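Local atomic coordinates of putative glycosidase ph117-related (Bacteroides thetaiotaomicron, PDB entry 5A7V), a protein that is a putative GH130 family glycosidase that probably acts on mannose-containing oligosaccharides and binds mannose in its pocket. Residues Val158-Gln163 and Gly205-Glu210; Lys219-Lys224 and Ala277-Lys282. One frame throughout, in Å; residues are numbered along the deposited sequence. Where two conformers were deposited one is given.

Interaction 1 of 2, residues Val158-Gln163 and Gly205-Glu210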
ATOM      1  N   VAL A 158       7.800 -10.556   4.950  1.00 10.14           N
ATOM      2  CA  VAL A 158       8.387  -9.311   5.350  1.00  9.47           C
ATOM      3  C   VAL A 158       7.297  -8.221   5.195  1.00  9.30           C
ATOM      4  O   VAL A 158       6.800  -7.995   4.080  1.00  9.86           O
ATOM      5  CB  VAL A 158       9.629  -8.939   4.526  1.00  9.22           C
ATOM      6  CG1 VAL A 158      10.268  -7.647   5.017  1.00 10.96           C
ATOM      7  CG2 VAL A 158      10.646 -10.071   4.599  1.00 10.70           C
ATOM      8  N   MET A 159       6.957  -7.602   6.336  1.00  8.78           N
ATOM      9  CA  MET A 159       5.924  -6.532   6.412  0.50  8.81           C
ATOM     10  C   MET A 159       6.613  -5.204   6.611  1.00  9.33           C
ATOM     11  O   MET A 159       7.404  -5.030   7.562  1.00 10.58           O
ATOM     12  CB  MET A 159       5.017  -6.715   7.627  0.50  8.62           C
ATOM     13  CG  MET A 159       3.939  -5.639   7.782  0.50  8.84           C
ATOM     14  SD  MET A 159       3.194  -5.502   9.401  0.50 12.36           S
ATOM     15  CE  MET A 159       2.349  -7.080   9.474  0.50 13.06           C
ATOM     16  N   THR A 160       6.283  -4.238   5.744  1.00  8.69           N
ATOM     17  CA  THR A 160       6.616  -2.847   6.007  1.00  8.55           C
ATOM     18  C   THR A 160       5.305  -2.166   6.534  1.00  7.98           C
ATOM     19  O   THR A 160       4.201  -2.520   6.113  1.00  9.83           O
ATOM     20  CB  THR A 160       7.082  -2.129   4.753  1.00  9.35           C
ATOM     21  OG1 THR A 160       6.018  -2.083   3.803  1.00 11.22           O
ATOM     22  CG2 THR A 160       8.309  -2.816   4.106  1.00 10.28           C
ATOM     23  N   TYR A 161       5.450  -1.301   7.498  1.00  8.34           N
ATOM     24  CA  TYR A 161       4.263  -0.614   8.084  1.00  8.33           C
ATOM     25  C   TYR A 161       4.705   0.670   8.758  1.00  8.74           C
ATOM     26  O   TYR A 161       5.903   0.946   8.869  1.00  9.39           O
ATOM     27  CB  TYR A 161       3.560  -1.563   9.067  1.00  9.21           C
ATOM     28  CG  TYR A 161       4.294  -1.802  10.377  1.00  9.27           C
ATOM     29  CD1 TYR A 161       5.369  -2.730  10.445  1.00  9.83           C
ATOM     30  CD2 TYR A 161       3.909  -1.179  11.503  1.00 13.95           C
ATOM     31  CE1 TYR A 161       6.054  -2.940  11.600  1.00 10.01           C
ATOM     32  CE2 TYR A 161       4.571  -1.359  12.713  1.00  9.75           C
ATOM     33  CZ  TYR A 161       5.668  -2.290  12.777  1.00  9.38           C
ATOM     34  OH  TYR A 161       6.284  -2.551  14.002  1.00 10.89           O
ATOM     35  N   THR A 162       3.718   1.506   9.145  1.00  8.82           N
ATOM     36  CA  THR A 162       4.011   2.720   9.867  1.00  8.63           C
ATOM     37  C   THR A 162       3.796   2.566  11.376  1.00  9.31           C
ATOM     38  O   THR A 162       2.712   2.113  11.805  1.00  9.76           O
ATOM     39  CB  THR A 162       3.070   3.863   9.407  1.00  9.92           C
ATOM     40  OG1 THR A 162       3.065   3.894   7.983  1.00 10.77           O
ATOM     41  CG2 THR A 162       3.570   5.179   9.944  1.00 10.93           C
ATOM     42  N   GLN A 163       4.792   2.965  12.156  1.00  9.01           N
ATOM     43  CA  GLN A 163       4.651   3.122  13.592  1.00  9.37           C
ATOM     44  C   GLN A 163       4.142   4.534  13.857  1.00 10.53           C
ATOM     45  O   GLN A 163       4.759   5.487  13.382  1.00 11.30           O
ATOM     46  CB  GLN A 163       6.023   2.908  14.292  1.00  9.79           C
ATOM     47  CG  GLN A 163       6.640   1.569  14.004  1.00 10.22           C
ATOM     48  CD  GLN A 163       7.989   1.450  14.661  1.00 11.51           C
ATOM     49  OE1 GLN A 163       8.920   2.222  14.364  1.00 12.60           O
ATOM     50  NE2 GLN A 163       8.135   0.471  15.507  1.00 11.85           N
ATOM     51  N   GLY A 205       6.439   1.583   2.170  1.00  9.05           N
ATOM     52  CA  GLY A 205       7.585   0.848   1.635  1.00  9.03           C
ATOM     53  C   GLY A 205       7.201  -0.299   0.738  1.00  8.52           C
ATOM     54  O   GLY A 205       6.519  -1.242   1.190  1.00 10.30           O
ATOM     55  N   SER A 206       7.662  -0.275  -0.518  1.00  8.20           N
ATOM     56  CA  SER A 206       7.356  -1.257  -1.585  1.00  8.62           C
ATOM     57  C   SER A 206       8.629  -2.017  -1.975  1.00  8.47           C
ATOM     58  O   SER A 206       9.468  -1.544  -2.766  1.00  8.43           O
ATOM     59  CB  SER A 206       6.845  -0.484  -2.808  1.00  8.42           C
ATOM     60  OG  SER A 206       5.660   0.266  -2.509  1.00 10.46           O
ATOM     61  N   ILE A 207       8.788  -3.199  -1.370  1.00  9.04           N
ATOM     62  CA  ILE A 207       9.919  -4.081  -1.657  1.00  8.52           C
ATOM     63  C   ILE A 207       9.804  -4.633  -3.070  1.00  8.34           C
ATOM     64  O   ILE A 207       8.708  -4.911  -3.562  1.00  9.88           O
ATOM     65  CB  ILE A 207      10.042  -5.164  -0.575  1.00  9.46           C
ATOM     66  CG1 ILE A 207      10.295  -4.554   0.782  1.00 10.26           C
ATOM     67  CG2 ILE A 207      11.124  -6.193  -0.902  1.00 10.21           C
ATOM     68  CD1 ILE A 207      10.266  -5.512   1.966  1.00 11.87           C
ATOM     69  N   LEU A 208      10.967  -4.778  -3.758  1.00  8.61           N
ATOM     70  CA  LEU A 208      10.988  -5.361  -5.093  1.00  9.62           C
ATOM     71  C   LEU A 208      10.734  -6.873  -5.080  1.00  9.54           C
ATOM     72  O   LEU A 208      11.401  -7.594  -4.289  1.00 10.60           O
ATOM     73  CB  LEU A 208      12.329  -5.059  -5.761  1.00 10.67           C
ATOM     74  CG  LEU A 208      12.524  -5.572  -7.178  1.00 11.21           C
ATOM     75  CD1 LEU A 208      11.548  -4.871  -8.133  1.00 11.83           C
ATOM     76  CD2 LEU A 208      13.943  -5.330  -7.627  1.00 13.12           C
ATOM     77  N   THR A 209       9.891  -7.331  -5.989  1.00  9.01           N
ATOM     78  CA  THR A 209       9.493  -8.734  -6.151  1.00  9.71           C
ATOM     79  C   THR A 209       9.510  -9.123  -7.623  1.00  9.76           C
ATOM     80  O   THR A 209       9.612  -8.258  -8.522  1.00 10.81           O
ATOM     81  CB  THR A 209       8.060  -8.974  -5.601  1.00 10.43           C
ATOM     82  OG1 THR A 209       7.093  -8.310  -6.466  1.00 10.52           O
ATOM     83  CG2 THR A 209       7.895  -8.501  -4.182  1.00 10.72           C
ATOM     84  N   GLU A 210       9.387 -10.430  -7.866  1.00  9.98           N
ATOM     85  CA  GLU A 210       9.274 -10.998  -9.193  1.00 10.94           C
ATOM     86  C   GLU A 210       8.430 -12.256  -9.110  1.00 10.60           C
ATOM     87  O   GLU A 210       8.503 -12.974  -8.109  1.00 12.70           O
ATOM     88  CB  GLU A 210      10.671 -11.332  -9.778  1.00 12.70           C
ATOM     89  CG  GLU A 210      10.678 -11.820 -11.215  1.00 16.47           C
ATOM     90  CD  GLU A 210      12.065 -12.160 -11.763  1.00 18.26           C
ATOM     91  OE1 GLU A 210      13.002 -12.261 -10.945  1.00 19.82           O
ATOM     92  OE2 GLU A 210      12.176 -12.334 -13.030  1.00 22.77           O
TER
HETATM   93  O   HOH W   1       4.731   0.406   4.260  1.00 11.81           O

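Interaction 2 of 2, residues Lys219-Lys224 and Ala277-Lys282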
ATOM      1  N   LYS A 219      12.902 -10.143  -4.709  1.00 10.32           N
ATOM      2  CA  LYS A 219      13.941 -10.224  -5.732  1.00 11.71           C
ATOM      3  C   LYS A 219      15.135  -9.392  -5.365  1.00 13.26           C
ATOM      4  O   LYS A 219      15.016  -8.204  -5.104  1.00 13.84           O
ATOM      5  CB  LYS A 219      13.389  -9.748  -7.086  1.00 14.51           C
ATOM      6  CG  LYS A 219      14.463  -9.928  -8.215  1.00 18.59           C
ATOM      7  CD  LYS A 219      14.067  -9.439  -9.561  1.00 20.89           C
ATOM      8  CE  LYS A 219      15.197  -9.642 -10.554  1.00 18.57           C
ATOM      9  NZ  LYS A 219      15.638 -11.036 -10.873  1.00 19.15           N
ATOM     10  N   LYS A 220      16.319 -10.000  -5.366  1.00 14.59           N
ATOM     11  CA  LYS A 220      17.555  -9.235  -5.269  1.00 15.56           C
ATOM     12  C   LYS A 220      17.986  -8.597  -6.590  1.00 15.88           C
ATOM     13  O   LYS A 220      17.735  -9.136  -7.688  1.00 18.15           O
ATOM     14  CB  LYS A 220      18.705 -10.132  -4.836  1.00 17.01           C
ATOM     15  CG  LYS A 220      18.561 -10.636  -3.429  1.00 18.49           C
ATOM     16  CD  LYS A 220      19.791 -11.508  -3.105  1.00 22.15           C
ATOM     17  CE  LYS A 220      19.731 -12.065  -1.729  1.00 29.47           C
ATOM     18  NZ  LYS A 220      20.884 -13.019  -1.537  1.00 28.90           N
ATOM     19  N   ILE A 221      18.649  -7.456  -6.467  1.00 15.16           N
ATOM     20  CA  ILE A 221      19.283  -6.795  -7.622  1.00 15.28           C
ATOM     21  C   ILE A 221      20.665  -6.396  -7.179  1.00 15.91           C
ATOM     22  O   ILE A 221      20.843  -5.831  -6.104  1.00 15.57           O
ATOM     23  CB  ILE A 221      18.559  -5.513  -8.106  1.00 21.72           C
ATOM     24  CG1 ILE A 221      17.134  -5.792  -8.494  1.00 27.62           C
ATOM     25  CG2 ILE A 221      19.332  -4.860  -9.275  1.00 23.84           C
ATOM     26  CD1 ILE A 221      16.920  -6.255  -9.914  1.00 30.50           C
ATOM     27  N   ASP A 222      21.642  -6.758  -8.009  1.00 18.75           N
ATOM     28  CA  ASP A 222      23.062  -6.527  -7.701  1.00 22.07           C
ATOM     29  C   ASP A 222      23.418  -7.085  -6.311  1.00 20.27           C
ATOM     30  O   ASP A 222      24.192  -6.509  -5.533  1.00 22.53           O
ATOM     31  CB  ASP A 222      23.412  -5.067  -7.807  1.00 20.53           C
ATOM     32  CG  ASP A 222      23.233  -4.509  -9.236  1.00 28.58           C
ATOM     33  OD1 ASP A 222      23.349  -5.248 -10.234  1.00 35.30           O
ATOM     34  OD2 ASP A 222      22.992  -3.304  -9.366  1.00 38.32           O
ATOM     35  N   GLY A 223      22.829  -8.239  -6.011  1.00 18.26           N
ATOM     36  CA  GLY A 223      23.175  -8.957  -4.796  1.00 17.74           C
ATOM     37  C   GLY A 223      22.509  -8.471  -3.501  1.00 17.42           C
ATOM     38  O   GLY A 223      22.791  -9.032  -2.435  1.00 23.56           O
ATOM     39  N   LYS A 224      21.661  -7.449  -3.593  1.00 14.79           N
ATOM     40  CA  LYS A 224      20.983  -6.891  -2.412  1.00 14.23           C
ATOM     41  C   LYS A 224      19.504  -6.777  -2.627  1.00 13.06           C
ATOM     42  O   LYS A 224      19.017  -6.741  -3.751  1.00 13.88           O
ATOM     43  CB  LYS A 224      21.538  -5.486  -2.038  1.00 15.14           C
ATOM     44  CG  LYS A 224      23.031  -5.503  -1.692  1.00 19.36           C
ATOM     45  CD  LYS A 224      23.568  -4.163  -1.232  1.00 23.66           C
ATOM     46  CE  LYS A 224      25.058  -4.260  -0.949  1.00 31.29           C
ATOM     47  NZ  LYS A 224      25.836  -3.282  -1.729  1.00 44.04           N
ATOM     48  N   ALA A 277       6.808  -3.564  -5.450  1.00  8.65           N
ATOM     49  CA  ALA A 277       7.169  -3.334  -6.841  1.00  9.01           C
ATOM     50  C   ALA A 277       7.390  -4.657  -7.572  1.00  8.89           C
ATOM     51  O   ALA A 277       7.725  -5.666  -6.928  1.00 10.00           O
ATOM     52  CB  ALA A 277       8.358  -2.469  -6.928  1.00  9.32           C
ATOM     53  N   ILE A 278       7.223  -4.697  -8.896  1.00  8.46           N
ATOM     54  CA  ILE A 278       7.243  -5.918  -9.680  1.00  8.80           C
ATOM     55  C   ILE A 278       8.215  -5.828 -10.839  1.00  8.82           C
ATOM     56  O   ILE A 278       8.102  -4.961 -11.703  1.00  9.62           O
ATOM     57  CB  ILE A 278       5.848  -6.301 -10.215  1.00 10.00           C
ATOM     58  CG1 ILE A 278       4.825  -6.351  -9.088  1.00 11.08           C
ATOM     59  CG2 ILE A 278       5.903  -7.625 -10.968  1.00 11.07           C
ATOM     60  CD1 ILE A 278       3.376  -6.385  -9.567  1.00 10.50           C
ATOM     61  N   TYR A 279       9.165  -6.776 -10.870  1.00  9.94           N
ATOM     62  CA  TYR A 279      10.143  -6.895 -11.930  1.00 10.77           C
ATOM     63  C   TYR A 279       9.496  -7.601 -13.144  1.00 10.96           C
ATOM     64  O   TYR A 279       9.000  -8.707 -12.991  1.00 13.40           O
ATOM     65  CB  TYR A 279      11.322  -7.709 -11.399  1.00 11.20           C
ATOM     66  CG  TYR A 279      12.523  -7.800 -12.320  1.00 12.46           C
ATOM     67  CD1 TYR A 279      12.580  -8.765 -13.322  1.00 15.11           C
ATOM     68  CD2 TYR A 279      13.578  -6.918 -12.193  1.00 13.78           C
ATOM     69  CE1 TYR A 279      13.693  -8.856 -14.158  1.00 17.18           C
ATOM     70  CE2 TYR A 279      14.708  -7.005 -13.007  1.00 15.86           C
ATOM     71  CZ  TYR A 279      14.751  -7.958 -13.994  1.00 16.53           C
ATOM     72  OH  TYR A 279      15.852  -8.047 -14.815  1.00 21.64           O
ATOM     73  N   THR A 280       9.493  -6.961 -14.319  1.00 11.36           N
ATOM     74  CA  THR A 280       8.830  -7.447 -15.528  1.00 12.28           C
ATOM     75  C   THR A 280       9.843  -7.392 -16.689  1.00 13.42           C
ATOM     76  O   THR A 280      10.899  -6.740 -16.556  1.00 13.74           O
ATOM     77  CB  THR A 280       7.601  -6.565 -15.919  1.00 13.26           C
ATOM     78  OG1 THR A 280       8.055  -5.381 -16.603  1.00 12.81           O
ATOM     79  CG2 THR A 280       6.731  -6.262 -14.742  1.00 13.69           C
ATOM     80  N   PRO A 281       9.494  -7.987 -17.855  1.00 14.67           N
ATOM     81  CA  PRO A 281      10.430  -7.920 -18.989  1.00 16.95           C
ATOM     82  C   PRO A 281      10.641  -6.532 -19.580  1.00 16.17           C
ATOM     83  O   PRO A 281      11.562  -6.370 -20.376  1.00 18.45           O
ATOM     84  CB  PRO A 281       9.816  -8.850 -20.041  1.00 19.81           C
ATOM     85  CG  PRO A 281       8.520  -9.286 -19.533  1.00 23.06           C
ATOM     86  CD  PRO A 281       8.409  -8.946 -18.083  1.00 16.88           C
ATOM     87  N   LYS A 282       9.782  -5.563 -19.257  1.00 15.09           N
ATOM     88  CA  LYS A 282       9.951  -4.198 -19.736  1.00 14.82           C
ATOM     89  C   LYS A 282      10.633  -3.283 -18.726  1.00 13.75           C
ATOM     90  O   LYS A 282      10.911  -2.120 -19.026  1.00 15.00           O
ATOM     91  CB  LYS A 282       8.592  -3.587 -20.147  1.00 17.16           C
ATOM     92  CG  LYS A 282       7.880  -4.339 -21.240  1.00 20.64           C
ATOM     93  CD  LYS A 282       8.680  -4.445 -22.516  1.00 24.34           C
ATOM     94  CE  LYS A 282       7.917  -5.193 -23.584  1.00 31.07           C
ATOM     95  NZ  LYS A 282       8.767  -5.458 -24.781  1.00 39.94           N
TER

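Interaction 1 of 2, residues Val158-Gln163 and Gly205-Glu210
Thr160 and Gly205 show how two strands of neighbouring sheets can be joined without sharing backbone hydrogen bonds. The hydroxyl of Thr160 donates to the main chain: OG1 lies 2.8 Å from Gly205 O, in the carbonyl plane and on a lone pair, with a C=O...OG1 angle of 132°. A water gives the same hydroxyl a second bond, donating to Thr160 OG1 at 2.8 Å while accepting from Gly205 N, so that both polar backbone atoms of the glycine are linked to one side chain, O directly and N through the water. With chi1 at 64°, OG1 sits between the backbone N and the carbonyl carbon, which leaves CG2 turned to the apolar half of the contact. There Ile207, extended to its tip, brings CD1 within 4.0 Å of Thr160 CG2, the two side chains running antiparallel alongside one another. The same methyl meets Val158 CG1 at 3.7 Å, nearly perpendicularly. All four residues are buried, and Ile173 of the next strand also packs on Val158 and Thr160. The two strands, their short segments at 164°, belong to successive sheets of the chain, as expected for adjacent blades of the five-bladed beta-propeller of GH130 enzymes.

Interaction 2 of 2, residues Lys219-Lys224 and Ala277-Lys282
Lys219 lays its aliphatic chain over one face of the Tyr279 ring, a combined CH-pi and cation-pi contact at the protein surface. The methylene CE lies over the ring centre, 3.5 Å from the centroid of the Tyr279 ring and 10° off the normal, while CD reaches 3.6 Å from Tyr279 CG, nearer the root of the ring. Extended as far as CE, the lysine then bends at chi4 (64°), and the ammonium NZ stands 4.4 Å from the same centroid, still above the face. Its stronger polar partner is Glu210, whose OE1 forms a salt bridge with NZ. Ile221 adds an apolar touch, its CD1 lying 3.9 Å from Tyr279 CE2. That isoleucine begins the type I' turn to Lys224, closed by Ile221 N to Lys224 O (2.8 Å) and by the reciprocal bond. The turn lies in the loop between strands 215-218 and 225-229, and Lys219 and Ile221 both reach Tyr279 near the end of strand 270-280. Across the contact there is no hydrogen bond. The attraction therefore probably rests mainly on dispersion between methylenes and ring, to which the ammonium charge may add a modest electrostatic share, since Glu210 would partly neutralise it.

Overall arrangement
Strand 205-212 connects the two contacts, whose centres are 14 Å apart. In interaction 1 its first residues face strand 157-164 of another sheet; it also pairs in parallel with strand 270-280, which carries Tyr279 of interaction 2. Thr209 makes the join: OG1 probably bonds Ala277 O at 2.8 Å, and its carbonyl O probably bonds Tyr279 N, also at 2.8 Å. Apolar contact runs between Leu208 CD2 and Ile221 CG1, 3.3 Å apart. The bound sugars lie on the side of interaction 1: Gly205 lies about 10 Å from a bound alpha-D-mannopyranose, and Thr162, further along the first strand, touches bound mannopyranose. Interaction 2 sits at the periphery, its centre about 19 Å from the centre of the chain.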